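PDB 4R78: choline kinase from Streptococcus pneumoniae, which probably catalyses the transfer of phosphate from ATP to choline, and binds AMP in the cleft of its protein kinase-like fold. Local coordinates for residues F147-L159 with Y169-L183. Residues are numbered along the deposited sequence; the frame is centred on the assembly and turned at random.
Sequences FAPFEEIKKYESL and YESVRNAVFSLEKRL
Two torsions set up the salt bridge between E157 and R173: R173 swings CG anti to its own backbone N (chi1 -172°) and runs extended to NE, while E157 puts CG beside its N and stretches out to meet it. The setting is an antiparallel helical hairpin in the helical part of this protein kinase-like fold, helix 149-159 running against helices 169-177 and 179-186, with the axes of the short segments 149-159 and 169-177 11.6 Å apart at closest approach. Carboxylate and guanidinium lie nearly coplanar, 8° apart, and the grip is side-on. R173 NE reaches E157 OE2 at 2.7 Å. R173 NH2 reaches E157 OE1 at 2.9 Å, and both bonds use syn lone pairs and are nearly straight. That pairing holds the carboxylate against rotation. Y169 OH then donates to E157 OE2 on the anti side, out of the carboxylate plane, so this oxygen serves two donors; they would probably favour the charged carboxylate. F177 lays CE2 over the centre of the guanidinium, and the same ring also touches I153 CG2 and the aliphatic part of K154, whose CE lies 3.9 Å from F177 CE1.

At the other end F150 is a knob in a hole formed by V176, F177, E180 and L183. Its ring lies oblique to that of F177, planes at 48°, while L183 CD1 meets its edge. Helix 257-280 adds to this apolar layer, with L266 touching F150 and V176, and I270 touching I153. E180, extended along the ring, stacks its carboxylate nearly parallel to it and sets CB over the face in a CH-pi contact, 3.7 Å from the ring centroid. At the ring's edge, F150 CE1 comes within 3.3 Å of V176 O.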
ATOM      1  N   PHE A 147       4.851  11.748  -4.018  1.00 18.36           N
ATOM      2  CA  PHE A 147       3.424  11.451  -4.063  1.00 18.08           C
ATOM      3  C   PHE A 147       2.590  12.711  -4.247  1.00 18.17           C
ATOM      4  O   PHE A 147       2.676  13.662  -3.468  1.00 18.80           O
ATOM      5  CB  PHE A 147       2.952  10.645  -2.847  1.00 18.47           C
ATOM      6  CG  PHE A 147       1.695   9.861  -3.108  1.00 17.74           C
ATOM      7  CD1 PHE A 147       1.755   8.603  -3.697  1.00 18.18           C
ATOM      8  CD2 PHE A 147       0.448  10.389  -2.792  1.00 18.31           C
ATOM      9  CE1 PHE A 147       0.595   7.872  -3.952  1.00 18.49           C
ATOM     10  CE2 PHE A 147      -0.714   9.669  -3.049  1.00 18.43           C
ATOM     11  CZ  PHE A 147      -0.643   8.408  -3.628  1.00 19.23           C
ATOM     12  N   ALA A 148       1.799  12.700  -5.311  1.00 17.53           N
ATOM     13  CA  ALA A 148       0.962  13.827  -5.675  1.00 17.06           C
ATOM     14  C   ALA A 148      -0.456  13.285  -5.829  1.00 16.63           C
ATOM     15  O   ALA A 148      -0.818  12.784  -6.897  1.00 16.19           O
ATOM     16  CB  ALA A 148       1.464  14.450  -6.971  1.00 17.44           C
ATOM     17  N   PRO A 149      -1.261  13.356  -4.748  1.00 16.51           N
ATOM     18  CA  PRO A 149      -2.575  12.700  -4.705  1.00 16.46           C
ATOM     19  C   PRO A 149      -3.527  13.135  -5.822  1.00 16.22           C
ATOM     20  O   PRO A 149      -4.293  12.323  -6.332  1.00 15.88           O
ATOM     21  CB  PRO A 149      -3.136  13.128  -3.342  1.00 16.61           C
ATOM     22  CG  PRO A 149      -1.935  13.466  -2.524  1.00 17.09           C
ATOM     23  CD  PRO A 149      -0.967  14.071  -3.490  1.00 16.48           C
ATOM     24  N   PHE A 150      -3.469  14.406  -6.201  1.00 16.25           N
ATOM     25  CA  PHE A 150      -4.369  14.942  -7.219  1.00 16.30           C
ATOM     26  C   PHE A 150      -3.928  14.540  -8.621  1.00 16.63           C
ATOM     27  O   PHE A 150      -4.763  14.250  -9.482  1.00 16.44           O
ATOM     28  CB  PHE A 150      -4.530  16.455  -7.030  1.00 16.08           C
ATOM     29  CG  PHE A 150      -5.013  16.821  -5.650  1.00 15.68           C
ATOM     30  CD1 PHE A 150      -6.369  16.767  -5.343  1.00 15.23           C
ATOM     31  CD2 PHE A 150      -4.108  17.154  -4.641  1.00 15.17           C
ATOM     32  CE1 PHE A 150      -6.826  17.070  -4.065  1.00 14.74           C
ATOM     33  CE2 PHE A 150      -4.555  17.457  -3.351  1.00 15.35           C
ATOM     34  CZ  PHE A 150      -5.922  17.411  -3.064  1.00 14.82           C
ATOM     35  N   GLU A 151      -2.615  14.460  -8.826  1.00 16.86           N
ATOM     36  CA  GLU A 151      -2.064  13.863 -10.040  1.00 17.31           C
ATOM     37  C   GLU A 151      -2.401  12.369 -10.115  1.00 17.00           C
ATOM     38  O   GLU A 151      -2.642  11.833 -11.198  1.00 16.95           O
ATOM     39  CB  GLU A 151      -0.546  14.042 -10.096  1.00 17.98           C
ATOM     40  CG  GLU A 151      -0.065  15.450 -10.428  1.00 20.11           C
ATOM     41  CD  GLU A 151       1.456  15.551 -10.468  1.00 23.55           C
ATOM     42  OE1 GLU A 151       1.992  16.644 -10.179  1.00 24.88           O
ATOM     43  OE2 GLU A 151       2.119  14.536 -10.779  1.00 25.98           O
ATOM     44  N   GLU A 152      -2.421  11.704  -8.959  1.00 16.85           N
ATOM     45  CA  GLU A 152      -2.741  10.279  -8.899  1.00 16.98           C
ATOM     46  C   GLU A 152      -4.163  10.006  -9.387  1.00 16.70           C
ATOM     47  O   GLU A 152      -4.392   9.067 -10.150  1.00 16.48           O
ATOM     48  CB  GLU A 152      -2.541   9.729  -7.484  1.00 17.27           C
ATOM     49  CG  GLU A 152      -2.511   8.203  -7.403  1.00 19.05           C
ATOM     50  CD  GLU A 152      -1.129   7.606  -7.635  1.00 21.10           C
ATOM     51  OE1 GLU A 152      -0.949   6.412  -7.317  1.00 23.26           O
ATOM     52  OE2 GLU A 152      -0.223   8.317  -8.117  1.00 23.07           O
ATOM     53  N   ILE A 153      -5.111  10.832  -8.950  1.00 16.44           N
ATOM     54  CA  ILE A 153      -6.480  10.761  -9.459  1.00 16.37           C
ATOM     55  C   ILE A 153      -6.496  10.821 -10.991  1.00 16.43           C
ATOM     56  O   ILE A 153      -7.135   9.995 -11.642  1.00 16.30           O
ATOM     57  CB  ILE A 153      -7.371  11.879  -8.851  1.00 16.26           C
ATOM     58  CG1 ILE A 153      -7.603  11.612  -7.360  1.00 16.50           C
ATOM     59  CG2 ILE A 153      -8.710  11.987  -9.595  1.00 16.29           C
ATOM     60  CD1 ILE A 153      -8.019  12.838  -6.559  1.00 16.35           C
ATOM     61  N   LYS A 154      -5.772  11.784 -11.558  1.00 16.64           N
ATOM     62  CA  LYS A 154      -5.725  11.962 -13.013  1.00 16.91           C
ATOM     63  C   LYS A 154      -5.116  10.765 -13.738  1.00 17.15           C
ATOM     64  O   LYS A 154      -5.534  10.433 -14.845  1.00 17.11           O
ATOM     65  CB  LYS A 154      -4.982  13.249 -13.385  1.00 17.11           C
ATOM     66  CG  LYS A 154      -5.687  14.516 -12.936  1.00 17.91           C
ATOM     67  CD  LYS A 154      -4.943  15.753 -13.397  1.00 20.11           C
ATOM     68  CE  LYS A 154      -5.625  17.015 -12.896  1.00 21.86           C
ATOM     69  NZ  LYS A 154      -5.014  18.233 -13.503  1.00 23.43           N
ATOM     70  N   LYS A 155      -4.137  10.118 -13.108  1.00 17.23           N
ATOM     71  CA  LYS A 155      -3.512   8.932 -13.693  1.00 17.41           C
ATOM     72  C   LYS A 155      -4.524   7.803 -13.882  1.00 17.38           C
ATOM     73  O   LYS A 155      -4.586   7.195 -14.950  1.00 17.49           O
ATOM     74  CB  LYS A 155      -2.325   8.453 -12.853  1.00 17.59           C
ATOM     75  CG  LYS A 155      -1.114   9.365 -12.906  1.00 18.87           C
ATOM     76  CD  LYS A 155       0.082   8.707 -12.236  1.00 20.52           C
ATOM     77  CE  LYS A 155       1.362   9.483 -12.497  1.00 21.99           C
ATOM     78  NZ  LYS A 155       2.508   8.923 -11.719  1.00 23.18           N
ATOM     79  N   TYR A 156      -5.321   7.536 -12.848  1.00 17.40           N
ATOM     80  CA  TYR A 156      -6.375   6.523 -12.942  1.00 17.30           C
ATOM     81  C   TYR A 156      -7.447   6.909 -13.958  1.00 17.27           C
ATOM     82  O   TYR A 156      -7.925   6.061 -14.711  1.00 17.23           O
ATOM     83  CB  TYR A 156      -6.993   6.225 -11.569  1.00 17.30           C
ATOM     84  CG  TYR A 156      -6.094   5.389 -10.691  1.00 17.27           C
ATOM     85  CD1 TYR A 156      -5.897   4.032 -10.955  1.00 17.20           C
ATOM     86  CD2 TYR A 156      -5.424   5.949  -9.605  1.00 17.34           C
ATOM     87  CE1 TYR A 156      -5.060   3.256 -10.159  1.00 17.52           C
ATOM     88  CE2 TYR A 156      -4.589   5.181  -8.798  1.00 18.08           C
ATOM     89  CZ  TYR A 156      -4.412   3.835  -9.083  1.00 17.82           C
ATOM     90  OH  TYR A 156      -3.580   3.072  -8.295  1.00 19.09           O
ATOM     91  N   GLU A 157      -7.813   8.188 -13.986  1.00 17.25           N
ATOM     92  CA  GLU A 157      -8.807   8.678 -14.938  1.00 17.49           C
ATOM     93  C   GLU A 157      -8.378   8.451 -16.384  1.00 17.69           C
ATOM     94  O   GLU A 157      -9.206   8.141 -17.243  1.00 17.97           O
ATOM     95  CB  GLU A 157      -9.111  10.157 -14.698  1.00 17.24           C
ATOM     96  CG  GLU A 157      -9.912  10.410 -13.431  1.00 17.57           C
ATOM     97  CD  GLU A 157     -10.194  11.875 -13.195  1.00 17.93           C
ATOM     98  OE1 GLU A 157      -9.333  12.718 -13.523  1.00 18.07           O
ATOM     99  OE2 GLU A 157     -11.279  12.183 -12.663  1.00 18.16           O
ATOM    100  N   SER A 158      -7.080   8.593 -16.641  1.00 17.96           N
ATOM    101  CA  SER A 158      -6.525   8.340 -17.966  1.00 18.37           C
ATOM    102  C   SER A 158      -6.587   6.857 -18.341  1.00 18.26           C
ATOM    103  O   SER A 158      -6.892   6.511 -19.484  1.00 19.12           O
ATOM    104  CB  SER A 158      -5.081   8.842 -18.042  1.00 18.47           C
ATOM    105  OG  SER A 158      -4.541   8.637 -19.340  1.00 20.22           O
ATOM    106  N   LEU A 159      -6.307   5.991 -17.372  1.00 17.94           N
ATOM    107  CA  LEU A 159      -6.257   4.549 -17.614  1.00 17.84           C
ATOM    108  C   LEU A 159      -7.632   3.896 -17.735  1.00 17.63           C
ATOM    109  O   LEU A 159      -7.787   2.902 -18.450  1.00 18.26           O
ATOM    110  CB  LEU A 159      -5.425   3.852 -16.531  1.00 17.64           C
ATOM    111  CG  LEU A 159      -3.918   4.124 -16.607  1.00 17.87           C
ATOM    112  CD1 LEU A 159      -3.254   3.906 -15.260  1.00 18.20           C
ATOM    113  CD2 LEU A 159      -3.255   3.277 -17.689  1.00 17.95           C
ATOM    114  N   TYR A 169     -20.311  12.131 -10.176  1.00 13.37           N
ATOM    115  CA  TYR A 169     -18.848  12.230 -10.186  1.00 13.47           C
ATOM    116  C   TYR A 169     -18.278  13.647 -10.326  1.00 13.52           C
ATOM    117  O   TYR A 169     -17.332  13.996  -9.629  1.00 13.39           O
ATOM    118  CB  TYR A 169     -18.221  11.278 -11.214  1.00 13.64           C
ATOM    119  CG  TYR A 169     -16.710  11.183 -11.086  1.00 13.40           C
ATOM    120  CD1 TYR A 169     -16.121  10.649  -9.940  1.00 14.35           C
ATOM    121  CD2 TYR A 169     -15.875  11.646 -12.103  1.00 14.06           C
ATOM    122  CE1 TYR A 169     -14.735  10.564  -9.814  1.00 14.49           C
ATOM    123  CE2 TYR A 169     -14.484  11.565 -11.986  1.00 14.06           C
ATOM    124  CZ  TYR A 169     -13.926  11.025 -10.836  1.00 14.21           C
ATOM    125  OH  TYR A 169     -12.557  10.940 -10.701  1.00 16.11           O
ATOM    126  N   GLU A 170     -18.834  14.459 -11.218  1.00 13.66           N
ATOM    127  CA  GLU A 170     -18.295  15.808 -11.401  1.00 14.32           C
ATOM    128  C   GLU A 170     -18.329  16.643 -10.118  1.00 14.45           C
ATOM    129  O   GLU A 170     -17.323  17.248  -9.742  1.00 14.50           O
ATOM    130  CB  GLU A 170     -18.971  16.524 -12.573  1.00 14.55           C
ATOM    131  CG  GLU A 170     -18.493  16.046 -13.933  1.00 15.91           C
ATOM    132  CD  GLU A 170     -16.986  16.166 -14.112  1.00 17.10           C
ATOM    133  OE1 GLU A 170     -16.349  15.144 -14.437  1.00 19.76           O
ATOM    134  OE2 GLU A 170     -16.440  17.275 -13.917  1.00 17.72           O
ATOM    135  N   SER A 171     -19.466  16.650  -9.426  1.00 14.45           N
ATOM    136  CA  SER A 171     -19.574  17.363  -8.150  1.00 14.61           C
ATOM    137  C   SER A 171     -18.634  16.812  -7.073  1.00 14.22           C
ATOM    138  O   SER A 171     -18.037  17.574  -6.314  1.00 14.70           O
ATOM    139  CB  SER A 171     -21.015  17.363  -7.643  1.00 15.03           C
ATOM    140  OG  SER A 171     -21.834  18.196  -8.449  1.00 16.57           O
ATOM    141  N   VAL A 172     -18.506  15.491  -7.004  1.00 13.91           N
ATOM    142  CA  VAL A 172     -17.602  14.875  -6.032  1.00 13.82           C
ATOM    143  C   VAL A 172     -16.143  15.204  -6.370  1.00 14.13           C
ATOM    144  O   VAL A 172     -15.379  15.633  -5.502  1.00 13.82           O
ATOM    145  CB  VAL A 172     -17.846  13.346  -5.921  1.00 13.69           C
ATOM    146  CG1 VAL A 172     -16.788  12.683  -5.046  1.00 13.67           C
ATOM    147  CG2 VAL A 172     -19.241  13.075  -5.351  1.00 13.83           C
ATOM    148  N   ARG A 173     -15.786  15.029  -7.642  1.00 14.15           N
ATOM    149  CA  ARG A 173     -14.440  15.314  -8.139  1.00 14.14           C
ATOM    150  C   ARG A 173     -14.013  16.743  -7.805  1.00 14.00           C
ATOM    151  O   ARG A 173     -12.939  16.962  -7.243  1.00 13.83           O
ATOM    152  CB  ARG A 173     -14.387  15.086  -9.650  1.00 14.20           C
ATOM    153  CG  ARG A 173     -13.005  15.160 -10.257  1.00 14.69           C
ATOM    154  CD  ARG A 173     -13.083  15.050 -11.766  1.00 15.28           C
ATOM    155  NE  ARG A 173     -11.755  14.870 -12.352  1.00 16.07           N
ATOM    156  CZ  ARG A 173     -10.975  15.858 -12.776  1.00 16.73           C
ATOM    157  NH1 ARG A 173     -11.386  17.118 -12.693  1.00 16.90           N
ATOM    158  NH2 ARG A 173      -9.780  15.582 -13.284  1.00 17.41           N
ATOM    159  N   ASN A 174     -14.863  17.711  -8.135  1.00 14.07           N
ATOM    160  CA  ASN A 174     -14.542  19.110  -7.875  1.00 14.43           C
ATOM    161  C   ASN A 174     -14.377  19.406  -6.385  1.00 14.48           C
ATOM    162  O   ASN A 174     -13.501  20.181  -5.992  1.00 14.74           O
ATOM    163  CB  ASN A 174     -15.579  20.043  -8.508  1.00 14.75           C
ATOM    164  CG  ASN A 174     -15.587  19.976 -10.030  1.00 15.37           C
ATOM    165  OD1 ASN A 174     -16.623  20.173 -10.656  1.00 16.83           O
ATOM    166  ND2 ASN A 174     -14.432  19.699 -10.629  1.00 15.57           N
ATOM    167  N   ALA A 175     -15.212  18.788  -5.556  1.00 14.29           N
ATOM    168  CA  ALA A 175     -15.089  18.936  -4.106  1.00 14.33           C
ATOM    169  C   ALA A 175     -13.772  18.346  -3.599  1.00 14.53           C
ATOM    170  O   ALA A 175     -13.114  18.931  -2.743  1.00 14.51           O
ATOM    171  CB  ALA A 175     -16.281  18.307  -3.391  1.00 14.37           C
ATOM    172  N   VAL A 176     -13.389  17.189  -4.139  1.00 14.41           N
ATOM    173  CA  VAL A 176     -12.112  16.564  -3.787  1.00 14.39           C
ATOM    174  C   VAL A 176     -10.933  17.454  -4.205  1.00 14.41           C
ATOM    175  O   VAL A 176     -10.031  17.712  -3.402  1.00 14.15           O
ATOM    176  CB  VAL A 176     -11.989  15.141  -4.380  1.00 14.27           C
ATOM    177  CG1 VAL A 176     -10.572  14.590  -4.194  1.00 14.50           C
ATOM    178  CG2 VAL A 176     -13.000  14.212  -3.728  1.00 14.07           C
ATOM    179  N   PHE A 177     -10.959  17.943  -5.445  1.00 14.53           N
ATOM    180  CA  PHE A 177      -9.881  18.805  -5.946  1.00 14.99           C
ATOM    181  C   PHE A 177      -9.782  20.150  -5.220  1.00 15.28           C
ATOM    182  O   PHE A 177      -8.726  20.787  -5.240  1.00 15.27           O
ATOM    183  CB  PHE A 177      -9.991  19.010  -7.464  1.00 14.92           C
ATOM    184  CG  PHE A 177      -9.320  17.930  -8.279  1.00 15.61           C
ATOM    185  CD1 PHE A 177      -7.993  18.060  -8.680  1.00 16.63           C
ATOM    186  CD2 PHE A 177     -10.018  16.785  -8.650  1.00 16.32           C
ATOM    187  CE1 PHE A 177      -7.372  17.064  -9.437  1.00 17.23           C
ATOM    188  CE2 PHE A 177      -9.403  15.781  -9.407  1.00 17.09           C
ATOM    189  CZ  PHE A 177      -8.079  15.924  -9.799  1.00 16.93           C
ATOM    190  N   SER A 178     -10.877  20.577  -4.586  1.00 15.67           N
ATOM    191  CA  SER A 178     -10.869  21.814  -3.802  1.00 16.41           C
ATOM    192  C   SER A 178     -10.005  21.679  -2.548  1.00 16.29           C
ATOM    193  O   SER A 178      -9.584  22.679  -1.964  1.00 16.20           O
ATOM    194  CB  SER A 178     -12.293  22.251  -3.429  1.00 16.53           C
ATOM    195  OG  SER A 178     -12.788  21.527  -2.315  1.00 19.55           O
ATOM    196  N   LEU A 179      -9.737  20.440  -2.140  1.00 16.06           N
ATOM    197  CA  LEU A 179      -8.913  20.176  -0.962  1.00 16.35           C
ATOM    198  C   LEU A 179      -7.433  20.489  -1.171  1.00 16.34           C
ATOM    199  O   LEU A 179      -6.695  20.664  -0.198  1.00 16.42           O
ATOM    200  CB  LEU A 179      -9.101  18.729  -0.488  1.00 16.47           C
ATOM    201  CG  LEU A 179     -10.530  18.339  -0.084  1.00 16.66           C
ATOM    202  CD1 LEU A 179     -10.638  16.839   0.164  1.00 17.27           C
ATOM    203  CD2 LEU A 179     -11.018  19.129   1.129  1.00 17.80           C
ATOM    204  N   GLU A 180      -7.006  20.566  -2.433  1.00 16.94           N
ATOM    205  CA  GLU A 180      -5.612  20.883  -2.760  1.00 17.44           C
ATOM    206  C   GLU A 180      -5.193  22.243  -2.195  1.00 17.73           C
ATOM    207  O   GLU A 180      -4.107  22.371  -1.623  1.00 17.51           O
ATOM    208  CB  GLU A 180      -5.370  20.823  -4.276  1.00 17.52           C
ATOM    209  CG  GLU A 180      -3.897  20.943  -4.674  1.00 18.89           C
ATOM    210  CD  GLU A 180      -3.618  20.591  -6.129  1.00 19.64           C
ATOM    211  OE1 GLU A 180      -4.561  20.523  -6.948  1.00 21.42           O
ATOM    212  OE2 GLU A 180      -2.432  20.387  -6.460  1.00 21.74           O
ATOM    213  N   LYS A 181      -6.069  23.237  -2.345  1.00 17.99           N
ATOM    214  CA  LYS A 181      -5.827  24.587  -1.827  1.00 18.50           C
ATOM    215  C   LYS A 181      -5.696  24.605  -0.304  1.00 18.55           C
ATOM    216  O   LYS A 181      -4.834  25.305   0.236  1.00 18.63           O
ATOM    217  CB  LYS A 181      -6.935  25.547  -2.292  1.00 18.62           C
ATOM    218  CG  LYS A 181      -6.892  26.962  -1.690  1.00 19.92           C
ATOM    219  CD  LYS A 181      -5.665  27.745  -2.134  1.00 21.62           C
ATOM    220  CE  LYS A 181      -5.622  29.119  -1.478  1.00 22.45           C
ATOM    221  NZ  LYS A 181      -4.400  29.865  -1.882  1.00 24.21           N
ATOM    222  N   ARG A 182      -6.548  23.844   0.383  1.00 18.48           N
ATOM    223  CA  ARG A 182      -6.489  23.764   1.837  1.00 18.49           C
ATOM    224  C   ARG A 182      -5.172  23.139   2.282  1.00 18.50           C
ATOM    225  O   ARG A 182      -4.518  23.653   3.184  1.00 18.56           O
ATOM    226  CB  ARG A 182      -7.686  22.998   2.415  1.00 18.49           C
ATOM    227  CG  ARG A 182      -7.710  22.913   3.944  1.00 18.54           C
ATOM    228  CD  ARG A 182      -7.700  24.293   4.609  1.00 19.06           C
ATOM    229  NE  ARG A 182      -7.798  24.207   6.063  1.00 20.10           N
ATOM    230  CZ  ARG A 182      -7.637  25.230   6.899  1.00 20.53           C
ATOM    231  NH1 ARG A 182      -7.357  26.445   6.438  1.00 21.57           N
ATOM    232  NH2 ARG A 182      -7.748  25.037   8.206  1.00 21.02           N
ATOM    233  N   LEU A 183      -4.775  22.046   1.629  1.00 18.66           N
ATOM    234  CA  LEU A 183      -3.499  21.401   1.950  1.00 18.99           C
ATOM    235  C   LEU A 183      -2.307  22.340   1.742  1.00 19.55           C
ATOM    236  O   LEU A 183      -1.374  22.338   2.542  1.00 19.42           O
ATOM    237  CB  LEU A 183      -3.320  20.091   1.178  1.00 18.89           C
ATOM    238  CG  LEU A 183      -4.133  18.881   1.659  1.00 18.62           C
ATOM    239  CD1 LEU A 183      -4.034  17.746   0.653  1.00 18.05           C
ATOM    240  CD2 LEU A 183      -3.704  18.408   3.054  1.00 18.15           C
TER